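Local coordinates for esterase family protein (Staphylococcus aureus, PDB 7L0A) that probably hydrolyses S-formylglutathione to formate and glutathione, as a serine esterase of the esterase D family, at residues B[214-219]-B[233-238]; B[205-210]-B[224-229]. One frame throughout, in Å; residues are numbered along the deposited sequence.

Interaction 1 (B[214-219]-B[233-238]); sequences FLYQDN and YQFEDG
Y216, in the first turn of helix 216-228, reaches across to the edge strand 234-238 and hydrogen-bonds D237: its OH donates to D237 OD2 over 2.6 Å. With CG anti to the backbone N (chi1 179°), the phenol extends from the helix toward the strand. The carboxylate oxygen sits at the rim of the phenol, in the ring plane, and is approached on its anti side, 26° out of the carboxylate plane. Ring and carboxylate are turned 37° against each other, and the same ring edge also lies along the aspartate's methylene, with Y216 CE1 3.9 Å from D237 CB. A short bond of this kind would be expected to stabilise the aspartate as an anion.

The apolar side is looser. F235 points at the helix, but the rings just meet, Y216 CE1 standing 4.1 Å from F235 CZ at the edge of the phenylalanine ring. F235 also packs against L220 and I223 further along the helix and against I207 of the neighbouring strand. Y216, F235 and D237 all keep some exposure, so this is a surface contact. On the inner side N219 is buried. Its ND2 donates to L215 O at 3.1 Å, from above the carbonyl plane, and the same oxygen accepts the helical bond from N219 N; A154 O takes a further bond from the amide.

The contact joins helix and second strand of a beta-alpha-beta unit in an alpha/beta-hydrolase fold, where the helix starts just after D213, the predicted charge-relay acid.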
loop_
_atom_site.group_PDB
_atom_site.type_symbol
_atom_site.label_atom_id
_atom_site.label_comp_id
_atom_site.label_asym_id
_atom_site.label_seq_id
_atom_site.Cartn_x
_atom_site.Cartn_y
_atom_site.Cartn_z
ATOM N N PHE B 214 8.008 21.640 26.883
ATOM C CA PHE B 214 8.692 22.921 26.724
ATOM C C PHE B 214 7.917 23.884 25.838
ATOM O O PHE B 214 8.181 25.100 25.889
ATOM C CB PHE B 214 10.123 22.705 26.206
ATOM C CG PHE B 214 10.233 22.337 24.748
ATOM C CD1 PHE B 214 10.086 21.031 24.338
ATOM C CD2 PHE B 214 10.547 23.292 23.799
ATOM C CE1 PHE B 214 10.227 20.686 23.011
ATOM C CE2 PHE B 214 10.684 22.955 22.467
ATOM C CZ PHE B 214 10.526 21.662 22.071
ATOM N N LEU B 215 6.954 23.394 25.057
ATOM C CA LEU B 215 6.135 24.230 24.186
ATOM C C LEU B 215 4.794 24.613 24.804
ATOM O O LEU B 215 3.995 25.288 24.147
ATOM C CB LEU B 215 5.894 23.519 22.851
ATOM C CG LEU B 215 7.126 23.199 22.001
ATOM C CD1 LEU B 215 6.788 22.386 20.797
ATOM C CD2 LEU B 215 7.820 24.522 21.605
ATOM N N TYR B 216 4.541 24.245 26.056
ATOM C CA TYR B 216 3.216 24.426 26.632
ATOM C C TYR B 216 2.814 25.896 26.683
ATOM O O TYR B 216 1.685 26.253 26.324
ATOM C CB TYR B 216 3.169 23.820 28.038
ATOM C CG TYR B 216 1.850 23.967 28.742
ATOM C CD1 TYR B 216 0.705 23.340 28.260
ATOM C CD2 TYR B 216 1.752 24.679 29.921
ATOM C CE1 TYR B 216 -0.509 23.456 28.926
ATOM C CE2 TYR B 216 0.541 24.788 30.594
ATOM C CZ TYR B 216 -0.584 24.200 30.086
ATOM O OH TYR B 216 -1.785 24.331 30.772
ATOM N N GLN B 217 3.704 26.768 27.171
ATOM C CA GLN B 217 3.327 28.177 27.273
ATOM C C GLN B 217 3.076 28.788 25.900
ATOM O O GLN B 217 2.132 29.567 25.733
ATOM C CB GLN B 217 4.394 28.956 28.040
ATOM C CG GLN B 217 4.012 30.419 28.263
ATOM C CD GLN B 217 2.697 30.581 29.023
ATOM O OE1 GLN B 217 2.498 29.976 30.081
ATOM N NE2 GLN B 217 1.791 31.400 28.477
ATOM N N ASP B 218 3.863 28.404 24.886
ATOM C CA ASP B 218 3.596 28.915 23.538
ATOM C C ASP B 218 2.278 28.371 23.002
ATOM O O ASP B 218 1.591 29.047 22.234
ATOM C CB ASP B 218 4.777 28.589 22.620
ATOM C CG ASP B 218 6.033 29.392 22.974
ATOM O OD1 ASP B 218 5.898 30.567 23.367
ATOM O OD2 ASP B 218 7.155 28.868 22.866
ATOM N N ASN B 219 1.888 27.167 23.417
ATOM C CA ASN B 219 0.558 26.661 23.094
ATOM C C ASN B 219 -0.531 27.518 23.739
ATOM O O ASN B 219 -1.540 27.841 23.106
ATOM C CB ASN B 219 0.454 25.200 23.540
ATOM C CG ASN B 219 0.851 24.225 22.460
ATOM O OD1 ASN B 219 0.063 23.391 22.055
ATOM N ND2 ASN B 219 2.069 24.348 21.971
ATOM N N TYR B 233 -12.210 26.692 19.007
ATOM C CA TYR B 233 -11.328 25.565 19.215
ATOM C C TYR B 233 -11.694 24.882 20.523
ATOM O O TYR B 233 -12.398 25.454 21.365
ATOM C CB TYR B 233 -9.855 25.989 19.270
ATOM C CG TYR B 233 -9.593 26.862 20.481
ATOM C CD1 TYR B 233 -9.844 28.222 20.441
ATOM C CD2 TYR B 233 -9.119 26.322 21.676
ATOM C CE1 TYR B 233 -9.639 29.003 21.538
ATOM C CE2 TYR B 233 -8.907 27.119 22.775
ATOM C CZ TYR B 233 -9.174 28.470 22.698
ATOM O OH TYR B 233 -8.965 29.300 23.798
ATOM N N GLN B 234 -11.195 23.664 20.676
ATOM C CA GLN B 234 -11.142 22.975 21.957
ATOM C C GLN B 234 -9.688 22.783 22.331
ATOM O O GLN B 234 -8.868 22.423 21.478
ATOM C CB GLN B 234 -11.833 21.616 21.893
ATOM C CG GLN B 234 -13.321 21.743 21.722
ATOM C CD GLN B 234 -13.969 20.417 21.433
ATOM O OE1 GLN B 234 -14.461 20.193 20.326
ATOM N NE2 GLN B 234 -13.959 19.521 22.413
ATOM N N PHE B 235 -9.363 23.029 23.597
ATOM C CA PHE B 235 -8.022 22.777 24.107
ATOM C C PHE B 235 -8.067 21.802 25.269
ATOM O O PHE B 235 -8.854 21.980 26.202
ATOM C CB PHE B 235 -7.360 24.065 24.575
ATOM C CG PHE B 235 -5.970 23.883 25.099
ATOM C CD1 PHE B 235 -4.924 23.668 24.235
ATOM C CD2 PHE B 235 -5.702 23.973 26.447
ATOM C CE1 PHE B 235 -3.617 23.521 24.705
ATOM C CE2 PHE B 235 -4.401 23.849 26.920
ATOM C CZ PHE B 235 -3.362 23.625 26.048
ATOM N N GLU B 236 -7.209 20.788 25.222
ATOM C CA GLU B 236 -7.144 19.774 26.275
ATOM C C GLU B 236 -5.696 19.649 26.717
ATOM O O GLU B 236 -4.796 19.493 25.886
ATOM C CB GLU B 236 -7.734 18.457 25.787
ATOM C CG GLU B 236 -9.243 18.588 25.622
ATOM C CD GLU B 236 -9.955 17.359 25.115
ATOM O OE1 GLU B 236 -9.410 16.243 25.232
ATOM O OE2 GLU B 236 -11.086 17.522 24.609
ATOM N N ASP B 237 -5.469 19.816 28.009
ATOM C CA ASP B 237 -4.149 19.642 28.576
ATOM C C ASP B 237 -4.268 18.709 29.763
ATOM O O ASP B 237 -5.348 18.210 30.098
ATOM C CB ASP B 237 -3.505 20.988 28.948
ATOM C CG ASP B 237 -4.298 21.766 29.988
ATOM O OD1 ASP B 237 -5.286 21.220 30.526
ATOM O OD2 ASP B 237 -3.918 22.931 30.252
ATOM N N GLY B 238 -3.144 18.470 30.391
ATOM C CA GLY B 238 -3.060 17.508 31.454
ATOM C C GLY B 238 -1.595 17.238 31.673
ATOM O O GLY B 238 -0.725 17.827 31.021
#

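Interaction 2 (B[205-210]-B[224-229])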
loop_
_atom_site.group_PDB
_atom_site.type_symbol
_atom_site.label_atom_id
_atom_site.label_comp_id
_atom_site.label_asym_id
_atom_site.label_seq_id
_atom_site.Cartn_x
_atom_site.Cartn_y
_atom_site.Cartn_z
ATOM N N LEU B 205 -11.021 22.569 15.393
ATOM C CA LEU B 205 -9.709 22.426 16.001
ATOM C C LEU B 205 -9.786 21.786 17.378
ATOM O O LEU B 205 -10.543 22.247 18.249
ATOM C CB LEU B 205 -9.044 23.797 16.127
ATOM C CG LEU B 205 -8.677 24.496 14.833
ATOM C CD1 LEU B 205 -8.225 25.925 15.165
ATOM C CD2 LEU B 205 -7.581 23.746 14.109
ATOM N N LEU B 206 -8.974 20.740 17.578
ATOM C CA LEU B 206 -8.702 20.177 18.896
ATOM C C LEU B 206 -7.201 20.314 19.104
ATOM O O LEU B 206 -6.412 19.687 18.388
ATOM C CB LEU B 206 -9.167 18.722 19.000
ATOM C CG LEU B 206 -8.712 18.040 20.278
ATOM C CD1 LEU B 206 -9.292 18.671 21.506
ATOM C CD2 LEU B 206 -9.076 16.552 20.188
ATOM N N ILE B 207 -6.806 21.176 20.040
ATOM C CA ILE B 207 -5.400 21.452 20.308
ATOM C C ILE B 207 -5.050 20.849 21.651
ATOM O O ILE B 207 -5.758 21.066 22.634
ATOM C CB ILE B 207 -5.120 22.973 20.277
ATOM C CG1 ILE B 207 -5.505 23.526 18.906
ATOM C CG2 ILE B 207 -3.683 23.261 20.657
ATOM C CD1 ILE B 207 -5.506 25.044 18.824
ATOM N N MET B 208 -3.969 20.074 21.702
ATOM C CA MET B 208 -3.607 19.357 22.925
ATOM C C MET B 208 -2.123 19.552 23.209
ATOM O O MET B 208 -1.292 19.581 22.293
ATOM C CB MET B 208 -3.937 17.850 22.831
ATOM C CG MET B 208 -5.233 17.548 22.110
ATOM S SD MET B 208 -5.649 15.757 22.119
ATOM C CE MET B 208 -6.159 15.600 23.805
ATOM N N CYS B 209 -1.794 19.697 24.485
ATOM C CA CYS B 209 -0.403 19.756 24.910
ATOM C C CYS B 209 -0.312 19.334 26.369
ATOM O O CYS B 209 -1.187 19.664 27.172
ATOM C CB CYS B 209 0.149 21.186 24.712
ATOM S SG CYS B 209 1.917 21.354 24.851
ATOM N N GLY B 210 0.756 18.647 26.718
ATOM C CA GLY B 210 0.998 18.320 28.105
ATOM C C GLY B 210 1.601 19.491 28.858
ATOM O O GLY B 210 2.402 20.257 28.324
ATOM N N ASP B 224 -4.846 31.579 23.313
ATOM C CA ASP B 224 -5.296 32.889 23.758
ATOM C C ASP B 224 -5.545 33.827 22.578
ATOM O O ASP B 224 -6.545 34.569 22.549
ATOM C CB ASP B 224 -4.250 33.461 24.709
ATOM C CG ASP B 224 -4.358 32.901 26.118
ATOM O OD1 ASP B 224 -5.303 32.127 26.381
ATOM O OD2 ASP B 224 -3.482 33.221 26.957
ATOM N N TYR B 225 -4.659 33.806 21.586
ATOM C CA TYR B 225 -4.893 34.591 20.387
ATOM C C TYR B 225 -6.113 34.086 19.618
ATOM O O TYR B 225 -6.954 34.887 19.188
ATOM C CB TYR B 225 -3.630 34.623 19.504
ATOM C CG TYR B 225 -3.776 35.580 18.328
ATOM C CD1 TYR B 225 -4.020 36.930 18.535
ATOM C CD2 TYR B 225 -3.687 35.131 17.006
ATOM C CE1 TYR B 225 -4.172 37.805 17.462
ATOM C CE2 TYR B 225 -3.849 36.002 15.932
ATOM C CZ TYR B 225 -4.084 37.346 16.170
ATOM O OH TYR B 225 -4.243 38.203 15.098
ATOM N N LEU B 226 -6.245 32.769 19.439
ATOM C CA LEU B 226 -7.468 32.233 18.843
ATOM C C LEU B 226 -8.713 32.800 19.526
ATOM O O LEU B 226 -9.680 33.200 18.861
ATOM C CB LEU B 226 -7.489 30.709 18.930
ATOM C CG LEU B 226 -6.486 29.966 18.074
ATOM C CD1 LEU B 226 -6.688 28.445 18.319
ATOM C CD2 LEU B 226 -6.653 30.285 16.624
ATOM N N SER B 227 -8.718 32.805 20.868
ATOM C CA SER B 227 -9.876 33.325 21.587
ATOM C C SER B 227 -10.111 34.800 21.242
ATOM O O SER B 227 -11.258 35.242 21.065
ATOM C CB SER B 227 -9.687 33.187 23.101
ATOM O OG SER B 227 -9.789 31.821 23.507
ATOM N N ARG B 228 -9.031 35.586 21.162
ATOM C CA ARG B 228 -9.182 37.026 20.948
ATOM C C ARG B 228 -9.698 37.342 19.549
ATOM O O ARG B 228 -10.365 38.361 19.360
ATOM C CB ARG B 228 -7.857 37.761 21.191
ATOM C CG ARG B 228 -7.467 37.818 22.680
ATOM C CD ARG B 228 -6.327 38.774 22.989
ATOM N NE ARG B 228 -5.092 38.532 22.252
ATOM C CZ ARG B 228 -4.157 37.659 22.620
ATOM N NH1 ARG B 228 -4.331 36.923 23.690
ATOM N NH2 ARG B 228 -3.051 37.521 21.909
ATOM N N ILE B 229 -9.385 36.513 18.552
ATOM C CA ILE B 229 -9.896 36.745 17.208
ATOM C C ILE B 229 -11.084 35.844 16.875
ATOM O O ILE B 229 -11.480 35.736 15.711
ATOM C CB ILE B 229 -8.788 36.613 16.158
ATOM C CG1 ILE B 229 -8.155 35.233 16.218
ATOM C CG2 ILE B 229 -7.713 37.696 16.354
ATOM C CD1 ILE B 229 -7.420 34.892 14.969
#
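L226, in the last turns of helix 216-228, meets I207 of strand 204-210 through their terminal methyls, and these two residues with L205 make up the whole contact. L226 contributes the largest share of buried surface, 46 Å² of the 87 Å² in total, because a single leucine branch faces two strand residues. Its CD1 lies 3.6 Å from I207 CD1, the closest approach between the two segments. Here the side chains reach toward each other tip to tip, each spanning part of the gap between strand and helix. In L226, CG stands anti to the carbonyl carbon (chi1 -69°) and the chain then runs on extended (chi2 180°), which carries CD1 out toward the sheet.

I207 answers with its longer branch. CG1 likewise lies opposite the carbonyl carbon, and an extended second torsion of 170° sends CD1 to the leucine, while the shorter CG2 methyl turns away toward the earlier part of the helix. I207 also touches I223, one turn before L226, and N219. L205 is two residues back along the strand and therefore on the same side of the sheet; its CD1 comes to 4.3 Å from L226 CD1, a looser touch, so the leucine methyl faces both strand side chains from the helix side.

All three residues are buried, and the interface is purely apolar. The intervening L206 points to the other side of the sheet, where W257 of helix 244-259 packs on it. Alternating strand residues thus serve helices on both faces, the layering of an alpha/beta-hydrolase sheet, with L226 joining the helix of a beta-alpha-beta crossover to its first strand.

How the interactions relate
Interactions 1 and 2 take opposite ends of helix 216-228 and fix them to adjacent parallel strands, 234-238 and 204-210, so together they hold one beta-alpha-beta unit; their centres are 7 Å apart. The strands pair through bonds such as I207 N to Q234 O at 2.8 Å, and Y233 OH probably hydrogen-bonds S227 OG at 2.7 Å, tying the residue before Q234 to the C-terminal part of the helix. Relative to D213 of the predicted charge relay, the two differ: the Y216 side chain is about 4 Å from that of D213, whereas that of I207 is about 11 Å away. Interaction 1 therefore borders the probable catalytic site, and interaction 2 belongs to the core behind it.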